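Local atomic coordinates of pyoverdine biosynthesis protein PvcB (Pseudomonas aeruginosa, PDB entry 4YLM), a protein that acts as an iron- and 2-oxoglutarate-dependent oxygenase of an isonitrile pathway, probably oxidising tyrosine isonitrile on the way to paerucumarin. Residues R245-S248 and D249-V252; F143-T146 and P147-L150. One frame throughout, in Å; residues are numbered along the deposited sequence.

Both interactions are local contacts, each within one continuous piece of chain, at ends of strands in the 2-oxoglutarate oxygenase core, a cupin-type jelly roll. Strand 141-145 lies between 241-244 and 259-263 in an antiparallel sheet: interaction 2 turns from 141-145 into helix 146-152, and interaction 1 is the turn leading from 241-244 into 251-255. Their centres are about 22 Å apart, on opposite sides of the chain's centre, but their nearest atoms come to about 4 Å without touching. W246 NE1 bonds T141 OG1, at the start of the strand ending in interaction 2. The side chains of W246 and T146 each lie about 9 Å from that of H261, expected to bind iron with H112 and D114.

Interaction 1. Residues R245-S248 and D249-V252; sequences RWRS and DDLV
D250 folds its carboxylate back toward the backbone of R247, where OD2 accepts the N-H of R247 at 2.9 Å. The bond is nearly straight, 163° at the hydrogen, but the N-H meets OD2 from above the carboxylate plane, not within it. A second bond runs the other way: D250 N donates to R247 O at 3.0 Å, closing a type II beta turn over R247-D250 with D249 at its positive-phi corner. The carboxylate reaches R247 because chi1 of D250 (-82°) sets CG beside its own backbone N. OD2 is further held by R61 NH2, in a salt bridge, and by H244 NE2.

The packed side of the turn is W246 and V252. The six-membered end of the indole approaches the methyl CG2 of V252 obliquely, with CZ3 at 3.5 Å and CH2 at 3.7 Å, and the two side chains cross at about a right angle. CE3 lies 4.0 Å from D250 OD2, the ring and carboxylate planes turned 47° apart. The indole N-H pairs with T141 OG1, and H244 stacks edge-to-face with the ring.

The turn's other side is looser. R247 and S248 are exposed, and R247, bent at chi2 and chi3, carries its guanidinium away from the carboxylate, with NE 6.2 Å from D250 OD1. A water bridges here, donating to D250 OD1 at 2.8 Å and to S248 O at 3.1 Å, linking the carboxylate to the carbonyl of the turn's second residue. With R61, a backbone N-H and H244 converging on one carboxylate oxygen, D250 is probably ionised; its negative charge would then strengthen the bond to R247 N, which, with the backbone bond from D250 N, ties the turn leading into strand 251-255.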
loop_
_atom_site.group_PDB
_atom_site.type_symbol
_atom_site.label_atom_id
_atom_site.label_comp_id
_atom_site.label_asym_id
_atom_site.label_seq_id
_atom_site.Cartn_x
_atom_site.Cartn_y
_atom_site.Cartn_z
ATOM N N ARG A 245 15.654 22.940 6.641
ATOM C CA ARG A 245 16.785 23.034 7.553
ATOM C C ARG A 245 17.152 21.628 8.026
ATOM O O ARG A 245 16.422 21.027 8.808
ATOM C CB ARG A 245 16.385 23.899 8.755
ATOM C CG ARG A 245 17.442 24.040 9.845
ATOM C CD ARG A 245 18.445 25.135 9.510
ATOM N NE ARG A 245 17.796 26.434 9.331
ATOM C CZ ARG A 245 18.338 27.461 8.680
ATOM N NH1 ARG A 245 19.544 27.342 8.134
ATOM N NH2 ARG A 245 17.670 28.602 8.563
ATOM N N TRP A 246 18.280 21.102 7.560
ATOM C CA TRP A 246 18.667 19.727 7.875
ATOM C C TRP A 246 18.966 19.473 9.352
ATOM O O TRP A 246 19.592 20.298 10.021
ATOM C CB TRP A 246 19.887 19.327 7.046
ATOM C CG TRP A 246 19.606 19.276 5.584
ATOM C CD1 TRP A 246 19.917 20.225 4.651
ATOM C CD2 TRP A 246 18.937 18.223 4.883
ATOM N NE1 TRP A 246 19.487 19.821 3.407
ATOM C CE2 TRP A 246 18.880 18.595 3.527
ATOM C CE3 TRP A 246 18.373 17.003 5.275
ATOM C CZ2 TRP A 246 18.291 17.788 2.557
ATOM C CZ3 TRP A 246 17.787 16.201 4.307
ATOM C CH2 TRP A 246 17.748 16.599 2.967
ATOM N N ARG A 247 18.533 18.314 9.851
ATOM C CA ARG A 247 18.969 17.837 11.161
ATOM C C ARG A 247 19.549 16.446 11.008
ATOM O O ARG A 247 19.127 15.674 10.134
ATOM C CB ARG A 247 17.815 17.798 12.162
ATOM C CG ARG A 247 17.015 19.091 12.235
ATOM C CD ARG A 247 17.035 19.662 13.640
ATOM N NE ARG A 247 15.700 20.062 14.094
ATOM C CZ ARG A 247 15.177 21.275 13.920
ATOM N NH1 ARG A 247 15.869 22.225 13.287
ATOM N NH2 ARG A 247 13.955 21.538 14.377
ATOM N N SER A 248 20.504 16.125 11.873
ATOM C CA SER A 248 21.161 14.825 11.864
ATOM C C SER A 248 20.157 13.665 11.813
ATOM O O SER A 248 19.230 13.582 12.624
ATOM C CB SER A 248 22.079 14.693 13.088
ATOM O OG SER A 248 23.091 15.695 13.064
ATOM N N ASP A 249 20.357 12.787 10.834
ATOM C CA ASP A 249 19.551 11.578 10.652
ATOM C C ASP A 249 18.165 11.804 10.043
ATOM O O ASP A 249 17.360 10.877 9.984
ATOM C CB ASP A 249 19.475 10.755 11.933
ATOM C CG ASP A 249 20.751 9.939 12.177
ATOM O OD1 ASP A 249 21.415 9.506 11.196
ATOM O OD2 ASP A 249 21.092 9.748 13.357
ATOM N N ASP A 250 17.894 13.022 9.582
ATOM C CA ASP A 250 16.733 13.245 8.728
ATOM C C ASP A 250 16.835 12.274 7.564
ATOM O O ASP A 250 17.925 12.038 7.028
ATOM C CB ASP A 250 16.737 14.644 8.112
ATOM C CG ASP A 250 16.197 15.713 9.035
ATOM O OD1 ASP A 250 15.685 15.370 10.118
ATOM O OD2 ASP A 250 16.290 16.909 8.657
ATOM N N LEU A 251 15.701 11.728 7.146
ATOM C CA LEU A 251 15.649 11.033 5.869
ATOM C C LEU A 251 14.570 11.729 5.066
ATOM O O LEU A 251 13.436 11.836 5.520
ATOM C CB LEU A 251 15.314 9.543 6.058
ATOM C CG LEU A 251 15.378 8.722 4.753
ATOM C CD1 LEU A 251 16.836 8.467 4.361
ATOM C CD2 LEU A 251 14.644 7.402 4.891
ATOM N N VAL A 252 14.931 12.226 3.889
ATOM C CA VAL A 252 14.008 12.965 3.060
ATOM C C VAL A 252 13.834 12.217 1.750
ATOM O O VAL A 252 14.806 11.757 1.143
ATOM C CB VAL A 252 14.509 14.417 2.800
ATOM C CG1 VAL A 252 13.732 15.085 1.663
ATOM C CG2 VAL A 252 14.440 15.240 4.093
HETATM O O HOH W 1 16.191 13.791 12.327
#

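Interaction 2. Residues F143-T146 and P147-L150; sequences FSST and PAAL
T146 OG1, which lies 3.2 Å from CD of P147, is gripped by two backbone groups beyond this stretch: it bonds the carbonyl of T258 and the N-H of L195. A chi1 of 64° places this hydroxyl between the backbone N and carbonyl carbon of its own residue, next to the proline ring.

S145, the last residue of strand 141-145, is the N-cap of helix 146-152. Its OG stands anti to the backbone N (chi1 159°), turned forward to accept the amide of A148 at 3.2 Å along a nearly straight path, 162° at the hydrogen. The same oxygen passes 3.4 Å from P147 CD, and the methyl of A148 packs beside it.

Main-chain bonds take over at once. A149 N donates to S145 O at 3.1 Å and L150 N to T146 O at 3.0 Å, so the first helical turn is already regular. CB and CG of L150 both lie 3.6 Å from T146 O. Outside the stretch, A149 packs on C234 and L235 of helix 224-235, while L150 rests against P193 and L195.

P147, at the helix's first turn, has no amide hydrogen to offer, and none is needed there; the N-H that follows, that of A148, is taken by S145 OG. The serine hydroxyl therefore gives this amide of a buried residue a side-chain acceptor at the N-terminus of the helix, and the chain passes from strand to helix with the T146 hydroxyl tied to the backbone of T258 and L195.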
loop_
_atom_site.group_PDB
_atom_site.type_symbol
_atom_site.label_atom_id
_atom_site.label_comp_id
_atom_site.label_asym_id
_atom_site.label_seq_id
_atom_site.Cartn_x
_atom_site.Cartn_y
_atom_site.Cartn_z
ATOM N N PHE A 143 12.546 23.199 -2.093
ATOM C CA PHE A 143 11.659 22.381 -2.903
ATOM C C PHE A 143 10.412 23.184 -3.248
ATOM O O PHE A 143 9.852 23.856 -2.383
ATOM C CB PHE A 143 11.236 21.136 -2.104
ATOM C CG PHE A 143 12.387 20.221 -1.729
ATOM C CD1 PHE A 143 12.834 19.254 -2.618
ATOM C CD2 PHE A 143 12.994 20.316 -0.486
ATOM C CE1 PHE A 143 13.886 18.414 -2.284
ATOM C CE2 PHE A 143 14.038 19.478 -0.140
ATOM C CZ PHE A 143 14.479 18.517 -1.038
ATOM N N SER A 144 9.966 23.097 -4.499
ATOM C CA SER A 144 8.730 23.740 -4.921
ATOM C C SER A 144 7.796 22.737 -5.560
ATOM O O SER A 144 8.205 21.973 -6.437
ATOM C CB SER A 144 9.007 24.858 -5.946
ATOM O OG SER A 144 9.543 25.995 -5.302
ATOM N N SER A 145 6.537 22.759 -5.143
ATOM C CA SER A 145 5.518 21.906 -5.756
ATOM C C SER A 145 4.990 22.566 -7.018
ATOM O O SER A 145 4.411 23.649 -6.956
ATOM C CB SER A 145 4.365 21.694 -4.776
ATOM O OG SER A 145 3.194 21.310 -5.473
ATOM N N THR A 146 5.198 21.949 -8.171
ATOM C CA THR A 146 4.784 22.613 -9.395
ATOM C C THR A 146 3.261 22.658 -9.553
ATOM O O THR A 146 2.736 23.608 -10.124
ATOM C CB THR A 146 5.509 22.092 -10.665
ATOM O OG1 THR A 146 5.186 20.719 -10.903
ATOM C CG2 THR A 146 7.034 22.238 -10.510
ATOM N N PRO A 147 2.543 21.639 -9.041
ATOM C CA PRO A 147 1.075 21.769 -9.078
ATOM C C PRO A 147 0.569 22.926 -8.216
ATOM O O PRO A 147 -0.390 23.590 -8.615
ATOM C CB PRO A 147 0.576 20.419 -8.531
ATOM C CG PRO A 147 1.716 19.439 -8.890
ATOM C CD PRO A 147 2.981 20.281 -8.664
ATOM N N ALA A 148 1.190 23.170 -7.063
ATOM C CA ALA A 148 0.804 24.322 -6.253
ATOM C C ALA A 148 1.032 25.629 -7.024
ATOM O O ALA A 148 0.168 26.511 -7.041
ATOM C CB ALA A 148 1.558 24.345 -4.946
ATOM N N ALA A 149 2.196 25.751 -7.660
ATOM C CA ALA A 149 2.501 26.939 -8.462
ATOM C C ALA A 149 1.446 27.136 -9.553
ATOM O O ALA A 149 1.012 28.265 -9.817
ATOM C CB ALA A 149 3.904 26.835 -9.074
ATOM N N LEU A 150 1.014 26.036 -10.171
ATOM C CA LEU A 150 -0.018 26.109 -11.204
ATOM C C LEU A 150 -1.350 26.641 -10.677
ATOM O O LEU A 150 -2.101 27.270 -11.422
ATOM C CB LEU A 150 -0.217 24.762 -11.906
ATOM C CG LEU A 150 0.757 24.426 -13.041
ATOM C CD1 LEU A 150 0.803 22.907 -13.334
ATOM C CD2 LEU A 150 0.402 25.221 -14.308
#